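Local atomic coordinates of aminotransferase, class IV (Brucella abortus, PDB entry 4TVI), a protein that probably transfers the amino group of leucine, isoleucine or valine to 2-oxoglutarate, using pyridoxal 5'-phosphate as cofactor. Residues W59-F71 with H81-L94. Numbering follows the deposited sequence.
Sequences WLGSLVFDGARLF and HSARANDSARALGL
Asp66 and Arg84 form the charged centre of this contact, a worked example of how one buried carboxylate can tie strand 64-70 to the helix packed against it. The guanidinium grips side-on: NE of Arg84 reaches OD2 of Asp66 at 2.7 Å in an almost straight bond (174°), while NH2 of Arg84 meets OD1 of Asp66 at 3.0 Å, well out of the carboxylate plane. The bend at chi3 (62°) turns the arginine chain back across the acid. OD1 of Asp66 also accepts from ND1 of His81 at 2.8 Å, nearly along the C-O axis, and from the backbone N of Gly67. Three donors therefore hold this oxygen and fix the rotation of the carboxylate. Over one face of the imidazole lies the Gly67 carbonyl.

A water also lies beside OD2 of Asp66, 2.9 Å from this oxygen that Arg84 NE already holds, and bridges toward the carbonyl of Phe65.

Apolar contacts follow toward the helix end. Val64 points at the helix and splits its methyls: CG1 slides past Leu92, 3.6 Å from its CG, while CG2 lies 4.0 Å from Ala89 CB. Leu94, just beyond the Schellman motif at Gly93, lays CD1 against the carbonyl of Ser62.

Arg84 NH1 also binds the phosphate of the pyridoxal-lysine at position 180, so the salt bridge may keep that arginine in place. Helix 78-91 packs on the face of strand 64-70, which pairs in the sheet with antiparallel strand 120-128, whose Tyr126 touches both Val64 and Ala89; helix 241-252 adds Ile241 against His81 and Arg84.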
loop_
_atom_site.group_PDB
_atom_site.type_symbol
_atom_site.label_atom_id
_atom_site.label_comp_id
_atom_site.label_asym_id
_atom_site.label_seq_id
_atom_site.Cartn_x
_atom_site.Cartn_y
_atom_site.Cartn_z
ATOM N N TRP A 59 -5.199 5.125 -6.273
ATOM C CA TRP A 59 -4.180 4.381 -7.008
ATOM C C TRP A 59 -2.749 4.682 -6.562
ATOM O O TRP A 59 -1.804 4.154 -7.143
ATOM C CB TRP A 59 -4.322 4.628 -8.513
ATOM C CG TRP A 59 -4.210 6.062 -8.938
ATOM C CD1 TRP A 59 -5.095 7.073 -8.673
ATOM C CD2 TRP A 59 -3.181 6.634 -9.753
ATOM N NE1 TRP A 59 -4.662 8.242 -9.250
ATOM C CE2 TRP A 59 -3.494 7.998 -9.924
ATOM C CE3 TRP A 59 -2.025 6.125 -10.356
ATOM C CZ2 TRP A 59 -2.690 8.859 -10.669
ATOM C CZ3 TRP A 59 -1.227 6.980 -11.091
ATOM C CH2 TRP A 59 -1.563 8.333 -11.242
ATOM N N LEU A 60 -2.586 5.500 -5.523
ATOM C CA LEU A 60 -1.248 5.817 -5.025
ATOM C C LEU A 60 -1.114 5.553 -3.512
ATOM O O LEU A 60 -0.053 5.767 -2.927
ATOM C CB LEU A 60 -0.888 7.267 -5.377
ATOM C CG LEU A 60 -0.740 7.508 -6.890
ATOM C CD1 LEU A 60 -0.621 8.990 -7.236
ATOM C CD2 LEU A 60 0.442 6.720 -7.490
ATOM N N GLY A 61 -2.200 5.084 -2.899
ATOM C CA GLY A 61 -2.153 4.384 -1.623
ATOM C C GLY A 61 -2.022 5.101 -0.288
ATOM O O GLY A 61 -1.506 4.525 0.663
ATOM N N SER A 62 -2.520 6.325 -0.178
ATOM C CA SER A 62 -2.251 7.115 1.023
ATOM C C SER A 62 -3.218 6.899 2.200
ATOM O O SER A 62 -3.064 7.535 3.240
ATOM C CB SER A 62 -2.234 8.602 0.659
ATOM O OG SER A 62 -3.490 9.012 0.137
ATOM N N LEU A 63 -4.180 5.989 2.071
ATOM C CA LEU A 63 -5.202 5.841 3.115
ATOM C C LEU A 63 -4.679 5.166 4.386
ATOM O O LEU A 63 -3.989 4.142 4.332
ATOM C CB LEU A 63 -6.414 5.060 2.591
ATOM C CG LEU A 63 -7.645 4.998 3.520
ATOM C CD1 LEU A 63 -8.960 5.039 2.720
ATOM C CD2 LEU A 63 -7.623 3.762 4.413
ATOM N N VAL A 64 -5.017 5.755 5.528
ATOM C CA VAL A 64 -4.744 5.148 6.824
ATOM C C VAL A 64 -6.059 4.827 7.511
ATOM O O VAL A 64 -7.101 5.391 7.165
ATOM C CB VAL A 64 -3.917 6.067 7.730
ATOM C CG1 VAL A 64 -2.579 6.357 7.089
ATOM C CG2 VAL A 64 -4.668 7.358 7.996
ATOM N N PHE A 65 -6.014 3.933 8.493
ATOM C CA PHE A 65 -7.221 3.529 9.193
ATOM C C PHE A 65 -6.909 3.115 10.622
ATOM O O PHE A 65 -5.751 2.909 10.977
ATOM C CB PHE A 65 -7.905 2.380 8.449
ATOM C CG PHE A 65 -7.155 1.080 8.519
ATOM C CD1 PHE A 65 -6.090 0.831 7.666
ATOM C CD2 PHE A 65 -7.515 0.104 9.438
ATOM C CE1 PHE A 65 -5.398 -0.367 7.725
ATOM C CE2 PHE A 65 -6.826 -1.096 9.506
ATOM C CZ PHE A 65 -5.766 -1.333 8.648
ATOM N N ASP A 66 -7.946 2.996 11.442
ATOM C CA ASP A 66 -7.788 2.381 12.751
ATOM C C ASP A 66 -8.982 1.481 13.021
ATOM O O ASP A 66 -9.793 1.223 12.124
ATOM C CB ASP A 66 -7.629 3.433 13.846
ATOM C CG ASP A 66 -6.653 2.998 14.926
ATOM O OD1 ASP A 66 -7.016 2.116 15.732
ATOM O OD2 ASP A 66 -5.519 3.531 14.958
ATOM N N GLY A 67 -9.070 0.964 14.239
ATOM C CA GLY A 67 -10.161 0.079 14.582
ATOM C C GLY A 67 -10.483 0.106 16.057
ATOM O O GLY A 67 -9.618 -0.173 16.886
ATOM N N ALA A 68 -11.721 0.461 16.387
ATOM C CA ALA A 68 -12.206 0.332 17.756
ATOM C C ALA A 68 -13.391 -0.630 17.786
ATOM O O ALA A 68 -13.866 -1.072 16.738
ATOM C CB ALA A 68 -12.593 1.684 18.320
ATOM N N ARG A 69 -13.878 -0.947 18.981
ATOM C CA ARG A 69 -14.922 -1.959 19.112
ATOM C C ARG A 69 -15.987 -1.586 20.137
ATOM O O ARG A 69 -15.673 -1.199 21.262
ATOM C CB ARG A 69 -14.301 -3.304 19.494
ATOM C CG ARG A 69 -15.173 -4.520 19.202
ATOM C CD ARG A 69 -15.143 -4.902 17.725
ATOM N NE ARG A 69 -15.587 -6.277 17.517
ATOM C CZ ARG A 69 -16.837 -6.626 17.230
ATOM N NH1 ARG A 69 -17.775 -5.695 17.114
ATOM N NH2 ARG A 69 -17.151 -7.906 17.061
ATOM N N LEU A 70 -17.248 -1.710 19.740
ATOM C CA LEU A 70 -18.360 -1.650 20.681
ATOM C C LEU A 70 -18.848 -3.066 20.955
ATOM O O LEU A 70 -19.205 -3.789 20.026
ATOM C CB LEU A 70 -19.503 -0.790 20.137
ATOM C CG LEU A 70 -20.833 -0.922 20.885
ATOM C CD1 LEU A 70 -20.717 -0.378 22.309
ATOM C CD2 LEU A 70 -21.973 -0.245 20.116
ATOM N N PHE A 71 -18.826 -3.481 22.217
ATOM C CA PHE A 71 -19.336 -4.800 22.571
ATOM C C PHE A 71 -19.835 -4.808 24.011
ATOM O O PHE A 71 -19.222 -4.197 24.888
ATOM C CB PHE A 71 -18.259 -5.877 22.367
ATOM C CG PHE A 71 -17.103 -5.779 23.327
ATOM C CD1 PHE A 71 -16.010 -4.979 23.038
ATOM C CD2 PHE A 71 -17.110 -6.494 24.517
ATOM C CE1 PHE A 71 -14.943 -4.887 23.919
ATOM C CE2 PHE A 71 -16.049 -6.405 25.409
ATOM C CZ PHE A 71 -14.962 -5.602 25.106
ATOM N N HIS A 81 -7.591 4.584 20.222
ATOM C CA HIS A 81 -7.759 4.237 18.815
ATOM C C HIS A 81 -8.070 5.471 17.971
ATOM O O HIS A 81 -7.606 5.588 16.835
ATOM C CB HIS A 81 -8.859 3.183 18.650
ATOM C CG HIS A 81 -8.438 1.801 19.044
ATOM N ND1 HIS A 81 -7.499 1.078 18.338
ATOM C CD2 HIS A 81 -8.830 1.003 20.067
ATOM C CE1 HIS A 81 -7.335 -0.103 18.904
ATOM N NE2 HIS A 81 -8.130 -0.173 19.959
ATOM N N SER A 82 -8.853 6.391 18.531
ATOM C CA SER A 82 -9.182 7.635 17.838
ATOM C C SER A 82 -7.932 8.475 17.631
ATOM O O SER A 82 -7.720 9.039 16.551
ATOM C CB SER A 82 -10.224 8.435 18.619
ATOM O OG SER A 82 -11.433 7.707 18.724
ATOM N N ALA A 83 -7.097 8.538 18.665
ATOM C CA ALA A 83 -5.879 9.332 18.608
ATOM C C ALA A 83 -4.887 8.771 17.591
ATOM O O ALA A 83 -4.200 9.530 16.909
ATOM C CB ALA A 83 -5.234 9.409 19.983
ATOM N N ARG A 84 -4.793 7.448 17.500
ATOM C CA ARG A 84 -3.796 6.847 16.625
ATOM C C ARG A 84 -4.115 7.097 15.161
ATOM O O ARG A 84 -3.205 7.204 14.340
ATOM C CB ARG A 84 -3.669 5.342 16.879
ATOM C CG ARG A 84 -2.484 4.705 16.138
ATOM C CD ARG A 84 -2.270 3.259 16.559
ATOM N NE ARG A 84 -3.417 2.418 16.233
ATOM C CZ ARG A 84 -3.534 1.145 16.599
ATOM N NH1 ARG A 84 -2.578 0.570 17.321
ATOM N NH2 ARG A 84 -4.611 0.449 16.256
ATOM N N ALA A 85 -5.403 7.217 14.836
ATOM C CA ALA A 85 -5.802 7.520 13.462
ATOM C C ALA A 85 -5.146 8.816 12.995
ATOM O O ALA A 85 -4.655 8.898 11.868
ATOM C CB ALA A 85 -7.319 7.616 13.342
ATOM N N ASN A 86 -5.118 9.820 13.870
ATOM C CA ASN A 86 -4.456 11.079 13.539
ATOM C C ASN A 86 -2.949 10.909 13.414
ATOM O O ASN A 86 -2.326 11.506 12.533
ATOM C CB ASN A 86 -4.783 12.155 14.574
ATOM C CG ASN A 86 -6.203 12.674 14.436
ATOM O OD1 ASN A 86 -6.886 12.378 13.456
ATOM N ND2 ASN A 86 -6.648 13.463 15.407
ATOM N N ASP A 87 -2.366 10.087 14.285
ATOM C CA ASP A 87 -0.936 9.788 14.191
ATOM C C ASP A 87 -0.593 9.139 12.854
ATOM O O ASP A 87 0.341 9.560 12.173
ATOM C CB ASP A 87 -0.493 8.865 15.325
ATOM C CG ASP A 87 -0.579 9.525 16.682
ATOM O OD1 ASP A 87 -0.544 10.773 16.744
ATOM O OD2 ASP A 87 -0.683 8.790 17.688
ATOM N N SER A 88 -1.356 8.113 12.488
ATOM C CA SER A 88 -1.135 7.402 11.233
ATOM C C SER A 88 -1.275 8.342 10.045
ATOM O O SER A 88 -0.504 8.255 9.089
ATOM C CB SER A 88 -2.116 6.238 11.083
ATOM O OG SER A 88 -1.901 5.243 12.073
ATOM N N ALA A 89 -2.260 9.237 10.106
ATOM C CA ALA A 89 -2.473 10.189 9.019
ATOM C C ALA A 89 -1.231 11.049 8.811
ATOM O O ALA A 89 -0.738 11.179 7.695
ATOM C CB ALA A 89 -3.689 11.063 9.290
ATOM N N ARG A 90 -0.722 11.624 9.895
ATOM C CA ARG A 90 0.467 12.461 9.809
ATOM C C ARG A 90 1.684 11.659 9.348
ATOM O O ARG A 90 2.518 12.169 8.597
ATOM C CB ARG A 90 0.743 13.142 11.155
ATOM C CG ARG A 90 -0.222 14.298 11.450
ATOM C CD ARG A 90 0.144 15.038 12.725
ATOM N NE ARG A 90 -0.267 14.297 13.909
ATOM C CZ ARG A 90 -1.414 14.502 14.547
ATOM N NH1 ARG A 90 -2.250 15.439 14.117
ATOM N NH2 ARG A 90 -1.721 13.779 15.616
ATOM N N ALA A 91 1.761 10.396 9.759
ATOM C CA ALA A 91 2.870 9.530 9.356
ATOM C C ALA A 91 2.834 9.251 7.854
ATOM O O ALA A 91 3.836 8.848 7.265
ATOM C CB ALA A 91 2.841 8.226 10.138
ATOM N N LEU A 92 1.677 9.474 7.241
ATOM C CA LEU A 92 1.521 9.267 5.808
ATOM C C LEU A 92 1.474 10.589 5.038
ATOM O O LEU A 92 1.116 10.617 3.861
ATOM C CB LEU A 92 0.259 8.440 5.520
ATOM C CG LEU A 92 0.428 6.958 5.157
ATOM C CD1 LEU A 92 1.228 6.798 3.884
ATOM C CD2 LEU A 92 1.095 6.193 6.272
ATOM N N GLY A 93 1.840 11.683 5.699
ATOM C CA GLY A 93 1.896 12.973 5.032
ATOM C C GLY A 93 0.537 13.626 4.849
ATOM O O GLY A 93 0.369 14.533 4.029
ATOM N N LEU A 94 -0.446 13.162 5.607
ATOM C CA LEU A 94 -1.772 13.759 5.560
ATOM C C LEU A 94 -1.917 14.791 6.657
ATOM O O LEU A 94 -1.109 14.842 7.576
ATOM C CB LEU A 94 -2.854 12.690 5.695
ATOM C CG LEU A 94 -2.731 11.512 4.729
ATOM C CD1 LEU A 94 -3.814 10.480 5.000
ATOM C CD2 LEU A 94 -2.804 12.006 3.290
HETATM O O HOH W 1 -4.274 4.575 12.609
#